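Local coordinates for protein bacteriocin (Pseudomonas syringae pv. tomato, PDB 4FZL) that degrades the peptidoglycan precursor lipid II, probably as a phosphatase, and is an antimicrobial, calcium-binding protein of the colicin M family, at residues A[44-49]-A[96-101]; A[15-20]-A[61-66]; A[29-34]-A[209-214]; A[81-86]-A[101-106]. All blocks are in the same frame, centred on the assembly; numbering follows the deposited sequence. Where two conformers were deposited one is given.

In the fold
Contact 1 (44-49 with 96-101) is fully buried, lies nearest the chain centre and joins helix 37-54 to helix 96-106 by ring and carbonyl packing. Contact 4 (81-86 with 101-106), its centre about 8 Å from that of contact 1, uses the same helix 96-106 but is only partly buried and adds a tyrosine-histidine hydrogen bond from a loop. Contact 2 (15-20 with 61-66) is also buried, though farther out, and touches contact 1 through Tyr17 and Phe46; its chemistry is sulfur and tyrosine packing. Contact 3 (29-34 with 209-214), partly buried, is the most peripheral, its centre about 22 Å from the chain centre, and mixes a small apolar pair with a guanidinium-amide stack beside a water.

Contact 1 of 4, residues A[44-49]-A[96-101]; sequences KTFAAA and TPFHAL
Phe46 turns the edge of its ring toward the face of Phe98, a T-shaped pair with centroids 5.2 Å apart and planes at 68°. The leading atoms are on one side of the Phe46 ring: CD2 of Phe46 lies 3.8 Å from CG of Phe98, and CE2 stands above the same face but shifted toward its rim. Both CB atoms already point at the other helix, Phe46 CB 4.0 Å from Phe98 CB, and matching first torsions, CG anti to the carbonyl carbon (chi1 -58° for Phe46, -68° for Phe98), then bring the rings together across the gap. Phe46 also makes an edge-to-face pair with Tyr17, so the aromatic cluster extends past this interface. The backbones themselves nearly touch one residue along, where Ala47 CA is 4.1 Å from His99 CA. The small side chain of Ala47 permits this close approach of helix 37-54 and helix 96-106, in the helical part of this colicin M-like chain. His99 lays its imidazole along the Ala47 backbone. The carbonyl oxygen of Ala47 stands over the centre of one imidazole face, 3.5 Å from His99 CE1, while Ala47 CB packs 3.6 Å from His99 CD2. The imidazole nitrogens are occupied elsewhere: ND1 is hydrogen-bonded to Asp50 OD2 and NE2 to His88 ND1. Bonds at both nitrogens would be expected to restrain rotation about CB-CG, steadying the face that the carbonyl meets. Asp50 reaches Thr96 too, through its OD1, binding the same two helices at the start of helix 96-106.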
loop_
_atom_site.group_PDB
_atom_site.type_symbol
_atom_site.label_atom_id
_atom_site.label_comp_id
_atom_site.label_asym_id
_atom_site.label_seq_id
_atom_site.Cartn_x
_atom_site.Cartn_y
_atom_site.Cartn_z
ATOM N N LYS A 44 -3.120 13.997 -5.489
ATOM C CA LYS A 44 -2.103 14.441 -4.586
ATOM C C LYS A 44 -2.535 14.625 -3.120
ATOM O O LYS A 44 -1.774 14.372 -2.191
ATOM C CB LYS A 44 -1.376 15.679 -5.162
ATOM C CG LYS A 44 -0.475 15.428 -6.358
ATOM C CD LYS A 44 0.392 16.598 -6.838
ATOM C CE LYS A 44 -0.387 17.522 -7.674
ATOM N NZ LYS A 44 0.530 18.644 -8.120
ATOM N N THR A 45 -3.789 15.034 -2.948
ATOM C CA THR A 45 -4.354 15.158 -1.617
ATOM C C THR A 45 -4.488 13.751 -1.002
ATOM O O THR A 45 -4.243 13.593 0.205
ATOM C CB THR A 45 -5.703 15.911 -1.648
ATOM O OG1 THR A 45 -5.479 17.205 -2.205
ATOM C CG2 THR A 45 -6.436 15.971 -0.226
ATOM N N PHE A 46 -4.969 12.768 -1.816
ATOM C CA PHE A 46 -5.052 11.410 -1.287
ATOM C C PHE A 46 -3.663 10.956 -0.788
ATOM O O PHE A 46 -3.563 10.273 0.254
ATOM C CB PHE A 46 -5.551 10.394 -2.312
ATOM C CG PHE A 46 -6.891 10.657 -2.928
ATOM C CD1 PHE A 46 -7.870 11.452 -2.329
ATOM C CD2 PHE A 46 -7.171 10.112 -4.149
ATOM C CE1 PHE A 46 -9.037 11.702 -2.965
ATOM C CE2 PHE A 46 -8.403 10.299 -4.772
ATOM C CZ PHE A 46 -9.333 11.123 -4.161
ATOM N N ALA A 47 -2.631 11.220 -1.612
ATOM C CA ALA A 47 -1.339 10.766 -1.170
ATOM C C ALA A 47 -0.873 11.451 0.106
ATOM O O ALA A 47 -0.258 10.834 0.972
ATOM C CB ALA A 47 -0.381 11.077 -2.272
ATOM N N ALA A 48 -1.136 12.764 0.186
ATOM C CA ALA A 48 -0.795 13.492 1.401
ATOM C C ALA A 48 -1.568 12.976 2.641
ATOM O O ALA A 48 -1.007 12.943 3.772
ATOM C CB ALA A 48 -1.022 14.993 1.189
ATOM N N ALA A 49 -2.865 12.691 2.430
ATOM C CA ALA A 49 -3.683 12.272 3.536
ATOM C C ALA A 49 -3.210 10.868 4.011
ATOM O O ALA A 49 -3.147 10.564 5.195
ATOM C CB ALA A 49 -5.155 12.254 3.094
ATOM N N THR A 96 -4.125 4.157 0.439
ATOM C CA THR A 96 -2.795 3.618 0.128
ATOM C C THR A 96 -2.593 3.298 -1.376
ATOM O O THR A 96 -1.579 3.703 -1.966
ATOM C CB THR A 96 -2.444 2.455 1.041
ATOM O OG1 THR A 96 -2.002 2.972 2.278
ATOM C CG2 THR A 96 -1.267 1.581 0.447
ATOM N N PRO A 97 -3.565 2.623 -2.030
ATOM C CA PRO A 97 -3.269 2.337 -3.463
ATOM C C PRO A 97 -3.196 3.645 -4.279
ATOM O O PRO A 97 -2.525 3.714 -5.282
ATOM C CB PRO A 97 -4.433 1.463 -3.934
ATOM C CG PRO A 97 -5.273 1.247 -2.748
ATOM C CD PRO A 97 -4.695 1.849 -1.517
ATOM N N PHE A 98 -3.958 4.671 -3.863
ATOM C CA PHE A 98 -3.879 5.962 -4.545
ATOM C C PHE A 98 -2.549 6.641 -4.301
ATOM O O PHE A 98 -2.008 7.369 -5.141
ATOM C CB PHE A 98 -5.005 6.879 -4.113
ATOM C CG PHE A 98 -6.353 6.404 -4.576
ATOM C CD1 PHE A 98 -6.795 6.641 -5.855
ATOM C CD2 PHE A 98 -7.165 5.680 -3.716
ATOM C CE1 PHE A 98 -8.079 6.188 -6.261
ATOM C CE2 PHE A 98 -8.429 5.216 -4.119
ATOM C CZ PHE A 98 -8.863 5.452 -5.414
ATOM N N HIS A 99 -2.036 6.472 -3.096
ATOM C CA HIS A 99 -0.718 7.035 -2.765
ATOM C C HIS A 99 0.350 6.377 -3.649
ATOM O O HIS A 99 1.199 7.065 -4.203
ATOM C CB HIS A 99 -0.459 6.829 -1.208
ATOM C CG HIS A 99 0.768 7.505 -0.699
ATOM N ND1 HIS A 99 1.064 7.547 0.617
ATOM C CD2 HIS A 99 1.716 8.281 -1.334
ATOM C CE1 HIS A 99 2.172 8.263 0.831
ATOM N NE2 HIS A 99 2.579 8.740 -0.349
ATOM N N ALA A 100 0.300 5.063 -3.795
ATOM C CA ALA A 100 1.231 4.345 -4.659
ATOM C C ALA A 100 1.048 4.800 -6.107
ATOM O O ALA A 100 2.052 4.864 -6.898
ATOM C CB ALA A 100 1.088 2.839 -4.486
ATOM N N LEU A 101 -0.209 4.977 -6.513
ATOM C CA LEU A 101 -0.478 5.429 -7.889
ATOM C C LEU A 101 0.164 6.842 -8.147
ATOM O O LEU A 101 0.874 7.122 -9.126
ATOM C CB LEU A 101 -1.994 5.492 -8.164
ATOM C CG LEU A 101 -2.438 6.083 -9.501
ATOM C CD1 LEU A 101 -2.043 5.042 -10.523
ATOM C CD2 LEU A 101 -3.953 6.207 -9.410
#

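Contact 2 of 4, residues A[15-20]-A[61-66]; sequences DLYCSP and TAYNEI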
loop_
_atom_site.group_PDB
_atom_site.type_symbol
_atom_site.label_atom_id
_atom_site.label_comp_id
_atom_site.label_asym_id
_atom_site.label_seq_id
_atom_site.Cartn_x
_atom_site.Cartn_y
_atom_site.Cartn_z
ATOM N N ASP A 15 -16.931 13.289 1.925
ATOM C CA ASP A 15 -17.772 12.169 2.385
ATOM C C ASP A 15 -17.624 10.981 1.419
ATOM O O ASP A 15 -17.630 9.790 1.813
ATOM C CB ASP A 15 -19.219 12.632 2.502
ATOM C CG ASP A 15 -19.551 13.376 3.818
ATOM O OD1 ASP A 15 -18.714 13.425 4.772
ATOM O OD2 ASP A 15 -20.642 13.975 3.847
ATOM N N LEU A 16 -17.518 11.277 0.134
ATOM C CA LEU A 16 -17.370 10.228 -0.875
ATOM C C LEU A 16 -15.940 9.704 -0.956
ATOM O O LEU A 16 -15.759 8.480 -1.047
ATOM C CB LEU A 16 -17.771 10.787 -2.258
ATOM C CG LEU A 16 -19.286 10.974 -2.493
ATOM C CD1 LEU A 16 -19.549 11.723 -3.793
ATOM C CD2 LEU A 16 -20.071 9.611 -2.418
ATOM N N TYR A 17 -14.879 10.557 -0.997
ATOM C CA TYR A 17 -13.542 10.048 -1.181
ATOM C C TYR A 17 -13.056 9.337 0.061
ATOM O O TYR A 17 -12.347 8.385 -0.043
ATOM C CB TYR A 17 -12.606 11.208 -1.487
ATOM C CG TYR A 17 -12.695 11.805 -2.847
ATOM C CD1 TYR A 17 -12.894 10.990 -3.949
ATOM C CD2 TYR A 17 -12.432 13.136 -3.077
ATOM C CE1 TYR A 17 -12.832 11.474 -5.239
ATOM C CE2 TYR A 17 -12.352 13.613 -4.388
ATOM C CZ TYR A 17 -12.532 12.767 -5.456
ATOM O OH TYR A 17 -12.451 13.242 -6.759
ATOM N N CYS A 18 -13.428 9.773 1.249
ATOM C CA CYS A 18 -13.011 9.113 2.496
ATOM C C CYS A 18 -14.068 8.063 2.887
ATOM O O CYS A 18 -14.714 8.118 3.948
ATOM C CB CYS A 18 -12.809 10.120 3.649
ATOM S SG CYS A 18 -11.394 11.195 3.261
ATOM N N SER A 19 -14.355 7.185 1.951
ATOM C CA SER A 19 -15.323 6.136 2.108
ATOM C C SER A 19 -14.997 5.014 1.091
ATOM O O SER A 19 -14.118 5.166 0.257
ATOM C CB SER A 19 -16.747 6.660 1.883
ATOM O OG SER A 19 -17.030 6.724 0.491
ATOM N N PRO A 20 -15.764 3.912 1.127
ATOM C CA PRO A 20 -15.662 2.863 0.083
ATOM C C PRO A 20 -16.033 3.357 -1.305
ATOM O O PRO A 20 -15.763 2.670 -2.271
ATOM C CB PRO A 20 -16.706 1.858 0.535
ATOM C CG PRO A 20 -16.624 1.970 2.034
ATOM C CD PRO A 20 -16.633 3.451 2.222
ATOM N N THR A 61 -9.827 13.623 8.884
ATOM C CA THR A 61 -9.318 14.854 9.456
ATOM C C THR A 61 -8.186 15.353 8.637
ATOM O O THR A 61 -8.130 16.534 8.256
ATOM C CB THR A 61 -8.885 14.706 10.914
ATOM O OG1 THR A 61 -10.036 14.233 11.655
ATOM C CG2 THR A 61 -8.412 16.048 11.532
ATOM N N ALA A 62 -7.266 14.451 8.280
ATOM C CA ALA A 62 -6.007 14.752 7.494
ATOM C C ALA A 62 -6.460 15.320 6.105
ATOM O O ALA A 62 -6.037 16.411 5.675
ATOM C CB ALA A 62 -5.126 13.533 7.299
ATOM N N TYR A 63 -7.350 14.574 5.446
ATOM C CA TYR A 63 -7.896 14.979 4.169
ATOM C C TYR A 63 -8.491 16.398 4.236
ATOM O O TYR A 63 -8.163 17.278 3.411
ATOM C CB TYR A 63 -8.958 13.975 3.712
ATOM C CG TYR A 63 -9.665 14.408 2.422
ATOM C CD1 TYR A 63 -9.164 13.984 1.213
ATOM C CD2 TYR A 63 -10.776 15.223 2.477
ATOM C CE1 TYR A 63 -9.792 14.326 -0.001
ATOM C CE2 TYR A 63 -11.363 15.610 1.319
ATOM C CZ TYR A 63 -10.903 15.208 0.070
ATOM O OH TYR A 63 -11.562 15.604 -1.127
ATOM N N ASN A 64 -9.374 16.574 5.233
ATOM C CA ASN A 64 -10.035 17.871 5.401
ATOM C C ASN A 64 -8.986 19.000 5.665
ATOM O O ASN A 64 -9.081 20.127 5.069
ATOM C CB ASN A 64 -11.043 17.882 6.540
ATOM C CG ASN A 64 -12.300 17.075 6.261
ATOM O OD1 ASN A 64 -12.667 16.814 5.136
ATOM N ND2 ASN A 64 -12.985 16.677 7.345
ATOM N N GLU A 65 -7.992 18.706 6.521
ATOM C CA GLU A 65 -6.975 19.709 6.806
ATOM C C GLU A 65 -6.108 20.065 5.618
ATOM O O GLU A 65 -5.742 21.252 5.476
ATOM C CB GLU A 65 -6.117 19.316 7.998
ATOM C CG GLU A 65 -6.945 19.391 9.285
ATOM C CD GLU A 65 -7.386 20.864 9.620
ATOM O OE1 GLU A 65 -6.541 21.783 9.646
ATOM O OE2 GLU A 65 -8.574 21.120 9.865
ATOM N N ILE A 66 -5.746 19.077 4.787
ATOM C CA ILE A 66 -4.992 19.361 3.565
ATOM C C ILE A 66 -5.869 20.190 2.596
ATOM O O ILE A 66 -5.422 21.190 2.008
ATOM C CB ILE A 66 -4.637 18.026 2.927
ATOM C CG1 ILE A 66 -3.590 17.320 3.767
ATOM C CG2 ILE A 66 -4.042 18.263 1.563
ATOM C CD1 ILE A 66 -3.559 15.812 3.550
#
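Tyr63 meets two neighbours from the other segment, the sulfur of Cys18 near the base of its ring and the ring of Tyr17 at its hydroxyl. Cys18 SG sits 3.7 Å from Tyr63 CB and 4.3 Å from the ring centroid, in an oblique sulfur-aromatic contact 31° off the ring normal. At the far end, Tyr63 OH lies in the plane of the Tyr17 ring, at its edge, 3.3 Å from CD2. Tyr63 reaches this far because its CG is anti to the backbone N (chi1 175°), carrying the ring out from helix 59-70. Its hydroxyl is hydrogen-bonded to Leu10 O, which holds the tip of the side chain. Behind Cys18 the chain leaves helix 14-17: Cys18 is the centre of an inverse gamma turn, and Ser19 OG bonds to Leu16 O at 2.7 Å while capping Asn21 N ahead of helix 22-33. Farther out, Arg60 bonds to Asn64 OD1 on its own helix and makes a salt bridge to Asp15 OD1, linking that helix to segment 15-20. The interface is probably held mainly by dispersion, with a sulfur-aromatic contribution, and the polar group that reaches it, the Tyr63 hydroxyl, is satisfied by a backbone carbonyl.

Contact 3 of 4, residues A[29-34]-A[209-214]; sequences QARRDS and GENLTS
Arg31 passes most of its side chain along Asn211, beginning with CB, which lies 3.4 Å from Asn211 ND2. CG keeps beside the same amide nitrogen, and the chain then bends at chi3 (-66°), turning the guanidinium over the asparagine. NE is still 4.1 Å from Asn211 ND2. CZ stands 3.8 Å from Asn211 CG; the amide carbon lies over the centre of one guanidinium face, and the two planes are only 18° apart, a true stack. At the tip the branches diverge. NH2 rests 3.4 Å from Asn211 CB, whereas NH1 donates to a water at 3.2 Å. That water appears to link the arginine to Glu210 OE1, at a short distance, and more weakly to Asn211 OD1; the acidic neighbour would probably steady the arginine charge. Elsewhere in the interface Ala30 CB packs 3.5 Å from Leu212 CD1. Gly209, with positive phi, takes the N-cap position of helix 210-216, and its carbonyl oxygen receives Thr213 N and Thr213 OG1 from opposite faces. This is peripheral helix-helix packing between helix 22-33 and the first turn of helix 210-216: a small buried apolar pair, and a guanidinium-amide stack with an exposed arginine.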
loop_
_atom_site.group_PDB
_atom_site.type_symbol
_atom_site.label_atom_id
_atom_site.label_comp_id
_atom_site.label_asym_id
_atom_site.label_seq_id
_atom_site.Cartn_x
_atom_site.Cartn_y
_atom_site.Cartn_z
ATOM N N GLN A 29 -14.616 11.820 -11.494
ATOM C CA GLN A 29 -13.976 13.092 -11.552
ATOM C C GLN A 29 -12.987 13.076 -12.735
ATOM O O GLN A 29 -12.869 14.027 -13.482
ATOM C CB GLN A 29 -13.268 13.427 -10.225
ATOM C CG GLN A 29 -12.289 14.582 -10.340
ATOM C CD GLN A 29 -13.081 15.862 -10.478
ATOM O OE1 GLN A 29 -13.631 16.360 -9.485
ATOM N NE2 GLN A 29 -13.103 16.434 -11.697
ATOM N N ALA A 30 -12.212 12.015 -12.839
ATOM C CA ALA A 30 -11.202 11.933 -13.886
ATOM C C ALA A 30 -11.865 11.998 -15.263
ATOM O O ALA A 30 -11.376 12.653 -16.161
ATOM C CB ALA A 30 -10.299 10.693 -13.737
ATOM N N ARG A 31 -12.990 11.312 -15.412
ATOM C CA ARG A 31 -13.728 11.327 -16.657
ATOM C C ARG A 31 -14.194 12.746 -16.979
ATOM O O ARG A 31 -14.114 13.207 -18.125
ATOM C CB ARG A 31 -14.933 10.382 -16.600
ATOM C CG ARG A 31 -15.749 10.377 -17.891
ATOM C CD ARG A 31 -16.982 9.503 -17.714
ATOM N NE ARG A 31 -16.642 8.074 -17.525
ATOM C CZ ARG A 31 -16.394 7.176 -18.490
ATOM N NH1 ARG A 31 -16.390 7.509 -19.779
ATOM N NH2 ARG A 31 -16.099 5.920 -18.149
ATOM N N ARG A 32 -14.677 13.439 -15.947
ATOM C CA ARG A 32 -15.267 14.783 -16.131
ATOM C C ARG A 32 -14.244 15.833 -16.645
ATOM O O ARG A 32 -14.555 16.640 -17.522
ATOM C CB ARG A 32 -16.022 15.217 -14.851
ATOM C CG ARG A 32 -16.453 16.649 -14.770
ATOM C CD ARG A 32 -17.592 16.765 -13.750
ATOM N NE ARG A 32 -17.170 16.240 -12.471
ATOM C CZ ARG A 32 -17.532 15.091 -11.893
ATOM N NH1 ARG A 32 -18.393 14.237 -12.458
ATOM N NH2 ARG A 32 -17.004 14.805 -10.701
ATOM N N ASP A 33 -13.019 15.790 -16.117
ATOM C CA ASP A 33 -12.013 16.816 -16.468
ATOM C C ASP A 33 -10.858 16.243 -17.230
ATOM O O ASP A 33 -9.824 16.915 -17.425
ATOM C CB ASP A 33 -11.547 17.618 -15.236
ATOM C CG ASP A 33 -10.625 16.854 -14.318
ATOM O OD1 ASP A 33 -10.399 15.637 -14.533
ATOM O OD2 ASP A 33 -10.076 17.493 -13.376
ATOM N N SER A 34 -11.014 15.017 -17.727
ATOM C CA SER A 34 -9.903 14.368 -18.505
ATOM C C SER A 34 -8.551 14.323 -17.763
ATOM O O SER A 34 -7.477 14.589 -18.354
ATOM C CB SER A 34 -9.719 14.923 -19.941
ATOM O OG SER A 34 -10.922 14.825 -20.586
ATOM N N GLY A 209 -9.936 0.802 -14.282
ATOM C CA GLY A 209 -11.034 0.801 -15.227
ATOM C C GLY A 209 -10.586 1.344 -16.584
ATOM O O GLY A 209 -9.491 1.903 -16.743
ATOM N N GLU A 210 -11.468 1.209 -17.583
ATOM C CA GLU A 210 -11.101 1.521 -18.959
ATOM C C GLU A 210 -10.751 2.974 -19.217
ATOM O O GLU A 210 -9.697 3.317 -19.742
ATOM C CB GLU A 210 -12.218 1.045 -19.933
ATOM C CG GLU A 210 -12.029 1.463 -21.369
ATOM C CD GLU A 210 -12.550 2.879 -21.661
ATOM O OE1 GLU A 210 -13.629 3.282 -21.118
ATOM O OE2 GLU A 210 -11.892 3.587 -22.467
ATOM N N ASN A 211 -11.587 3.828 -18.683
ATOM C CA ASN A 211 -11.439 5.258 -18.971
ATOM C C ASN A 211 -10.253 5.885 -18.292
ATOM O O ASN A 211 -9.409 6.557 -18.927
ATOM C CB ASN A 211 -12.714 5.986 -18.604
ATOM C CG ASN A 211 -12.651 7.480 -18.897
ATOM O OD1 ASN A 211 -12.714 7.887 -20.062
ATOM N ND2 ASN A 211 -12.523 8.293 -17.846
ATOM N N LEU A 212 -10.108 5.571 -17.012
ATOM C CA LEU A 212 -8.990 6.128 -16.283
ATOM C C LEU A 212 -7.670 5.584 -16.797
ATOM O O LEU A 212 -6.694 6.338 -16.938
ATOM C CB LEU A 212 -9.244 5.984 -14.775
ATOM C CG LEU A 212 -8.201 6.562 -13.814
ATOM C CD1 LEU A 212 -7.940 8.070 -14.052
ATOM C CD2 LEU A 212 -8.681 6.201 -12.379
ATOM N N THR A 213 -7.646 4.295 -17.117
ATOM C CA THR A 213 -6.387 3.712 -17.651
ATOM C C THR A 213 -6.037 4.438 -18.951
ATOM O O THR A 213 -4.873 4.843 -19.177
ATOM C CB THR A 213 -6.506 2.215 -17.878
ATOM O OG1 THR A 213 -6.920 1.598 -16.648
ATOM C CG2 THR A 213 -5.198 1.624 -18.539
ATOM N N SER A 214 -7.041 4.679 -19.773
ATOM C CA SER A 214 -6.804 5.393 -21.014
ATOM C C SER A 214 -6.195 6.821 -20.788
ATOM O O SER A 214 -5.261 7.271 -21.455
ATOM C CB SER A 214 -8.093 5.489 -21.848
ATOM O OG SER A 214 -7.858 6.265 -23.013
HETATM O O HOH W 1 -14.668 5.530 -21.695
#

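Contact 4 of 4, residues A[81-86]-A[101-106]; sequences IKYPPG and LAHGMF
This is a loop-on-helix contact centred on Tyr83, which projects from the irregular chain between helix 59-70 and helix 96-106 onto the last turns of the latter, meeting Ala102, His103 and Phe106. The polar evidence is one bond, Tyr83 OH to His103 ND1 at 2.7 Å, either of which could be the donor. The hydroxyl lies at the edge of the imidazole, in its plane. The two rings themselves meet rim to rim, with centroids 5.6 Å apart and planes at 60°, and the side chains cross at about a right angle. Tyr83 gets there with CG anti to its own N (chi1 -168°), which extends the phenol away from the loop. Along the ring, CG lies 3.5 Å from Phe106 CB, and CE1 lies 4.0 Å from Ala102 CB, so the helix meets the phenol from base to hydroxyl. Pro84 CD covers part of one face of the phenol. Phe106 meets the phenol mainly through CB, with its carbonyl oxygen near Tyr83 CD2, while its ring leads away toward a cation-pi contact with Lys44. His88 stacks on the Tyr83 ring, and Ala110 O accepts a hydrogen bond from His103 NE2, which together with the tyrosine bond should discourage flipping of the imidazole. Around this joint, helix 37-54 adds Ala47 against Tyr83 and Leu43 against Ala102, Ile81 rests on helix 59-70 through Ile66 and Ile70, and Tyr224 of strand 224-227 makes an edge-to-face pair with His103, linking the helical part to the mixed sheet.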
loop_
_atom_site.group_PDB
_atom_site.type_symbol
_atom_site.label_atom_id
_atom_site.label_comp_id
_atom_site.label_asym_id
_atom_site.label_seq_id
_atom_site.Cartn_x
_atom_site.Cartn_y
_atom_site.Cartn_z
ATOM N N ILE A 81 -0.936 22.029 -4.546
ATOM C CA ILE A 81 -0.419 21.063 -3.635
ATOM C C ILE A 81 0.718 20.400 -4.407
ATOM O O ILE A 81 0.561 20.007 -5.591
ATOM C CB ILE A 81 -1.429 20.050 -3.153
ATOM C CG1 ILE A 81 -0.779 18.960 -2.276
ATOM C CG2 ILE A 81 -2.180 19.406 -4.367
ATOM C CD1 ILE A 81 -1.778 18.126 -1.533
ATOM N N LYS A 82 1.886 20.299 -3.758
ATOM C CA LYS A 82 3.096 19.655 -4.323
ATOM C C LYS A 82 3.310 18.291 -3.721
ATOM O O LYS A 82 3.101 18.103 -2.576
ATOM C CB LYS A 82 4.304 20.564 -4.158
ATOM C CG LYS A 82 4.201 21.779 -5.098
ATOM C CD LYS A 82 5.279 22.816 -4.863
ATOM C CE LYS A 82 5.158 23.933 -5.898
ATOM N NZ LYS A 82 5.688 25.245 -5.417
ATOM N N TYR A 83 3.735 17.354 -4.558
ATOM C CA TYR A 83 4.083 16.015 -4.116
ATOM C C TYR A 83 5.451 16.153 -3.478
ATOM O O TYR A 83 6.429 16.383 -4.176
ATOM C CB TYR A 83 4.037 15.046 -5.290
ATOM C CG TYR A 83 4.101 13.596 -4.827
ATOM C CD1 TYR A 83 2.949 12.970 -4.377
ATOM C CD2 TYR A 83 5.278 12.910 -4.783
ATOM C CE1 TYR A 83 2.962 11.659 -3.935
ATOM C CE2 TYR A 83 5.310 11.565 -4.349
ATOM C CZ TYR A 83 4.145 10.973 -3.918
ATOM O OH TYR A 83 4.168 9.680 -3.410
ATOM N N PRO A 84 5.559 15.910 -2.174
ATOM C CA PRO A 84 6.791 16.246 -1.457
ATOM C C PRO A 84 7.998 15.404 -1.823
ATOM O O PRO A 84 7.857 14.293 -2.409
ATOM C CB PRO A 84 6.397 16.036 0.001
ATOM C CG PRO A 84 5.299 15.026 -0.014
ATOM C CD PRO A 84 4.672 15.037 -1.389
ATOM N N PRO A 85 9.200 15.905 -1.472
ATOM C CA PRO A 85 10.414 15.327 -2.006
ATOM C C PRO A 85 11.020 14.226 -1.170
ATOM O O PRO A 85 11.834 13.497 -1.685
ATOM C CB PRO A 85 11.392 16.513 -1.989
ATOM C CG PRO A 85 10.994 17.275 -0.755
ATOM C CD PRO A 85 9.488 17.115 -0.667
ATOM N N GLY A 86 10.597 14.055 0.074
ATOM C CA GLY A 86 11.290 13.122 0.984
ATOM C C GLY A 86 10.801 11.688 1.140
ATOM O O GLY A 86 10.634 10.947 0.170
ATOM N N LEU A 101 -0.209 4.977 -6.513
ATOM C CA LEU A 101 -0.478 5.429 -7.889
ATOM C C LEU A 101 0.164 6.842 -8.147
ATOM O O LEU A 101 0.874 7.122 -9.126
ATOM C CB LEU A 101 -1.994 5.492 -8.164
ATOM C CG LEU A 101 -2.438 6.083 -9.501
ATOM C CD1 LEU A 101 -2.043 5.042 -10.523
ATOM C CD2 LEU A 101 -3.953 6.207 -9.410
ATOM N N ALA A 102 -0.153 7.733 -7.212
ATOM C CA ALA A 102 0.443 9.084 -7.194
ATOM C C ALA A 102 1.995 9.028 -7.285
ATOM O O ALA A 102 2.596 9.800 -8.032
ATOM C CB ALA A 102 -0.012 9.894 -5.957
ATOM N N HIS A 103 2.612 8.110 -6.545
ATOM C CA HIS A 103 4.018 8.060 -6.443
ATOM C C HIS A 103 4.599 7.682 -7.807
ATOM O O HIS A 103 5.660 8.129 -8.173
ATOM C CB HIS A 103 4.463 7.063 -5.375
ATOM C CG HIS A 103 5.884 7.233 -4.999
ATOM N ND1 HIS A 103 6.291 8.202 -4.133
ATOM C CD2 HIS A 103 7.043 6.553 -5.422
ATOM C CE1 HIS A 103 7.624 8.138 -4.048
ATOM N NE2 HIS A 103 8.062 7.098 -4.800
ATOM N N GLY A 104 3.917 6.828 -8.576
ATOM C CA GLY A 104 4.479 6.424 -9.904
ATOM C C GLY A 104 4.491 7.606 -10.907
ATOM O O GLY A 104 5.257 7.627 -11.859
ATOM N N MET A 105 3.616 8.578 -10.687
ATOM C CA MET A 105 3.520 9.724 -11.591
ATOM C C MET A 105 4.179 11.008 -11.074
ATOM O O MET A 105 4.444 11.923 -11.856
ATOM C CB MET A 105 2.056 10.019 -11.901
ATOM C CG MET A 105 1.404 9.027 -12.857
ATOM S SD MET A 105 -0.364 9.217 -12.595
ATOM C CE MET A 105 -0.202 10.793 -11.766
ATOM N N PHE A 106 4.400 11.093 -9.765
ATOM C CA PHE A 106 4.981 12.300 -9.169
ATOM C C PHE A 106 6.239 12.064 -8.370
ATOM O O PHE A 106 6.963 13.028 -8.115
ATOM C CB PHE A 106 3.981 13.004 -8.250
ATOM C CG PHE A 106 2.671 13.356 -8.911
ATOM C CD1 PHE A 106 2.687 14.114 -10.071
ATOM C CD2 PHE A 106 1.504 12.849 -8.472
ATOM C CE1 PHE A 106 1.524 14.419 -10.746
ATOM C CE2 PHE A 106 0.326 13.160 -9.112
ATOM C CZ PHE A 106 0.328 13.917 -10.255
HETATM O O HOH W 2 8.800 14.329 -5.591
#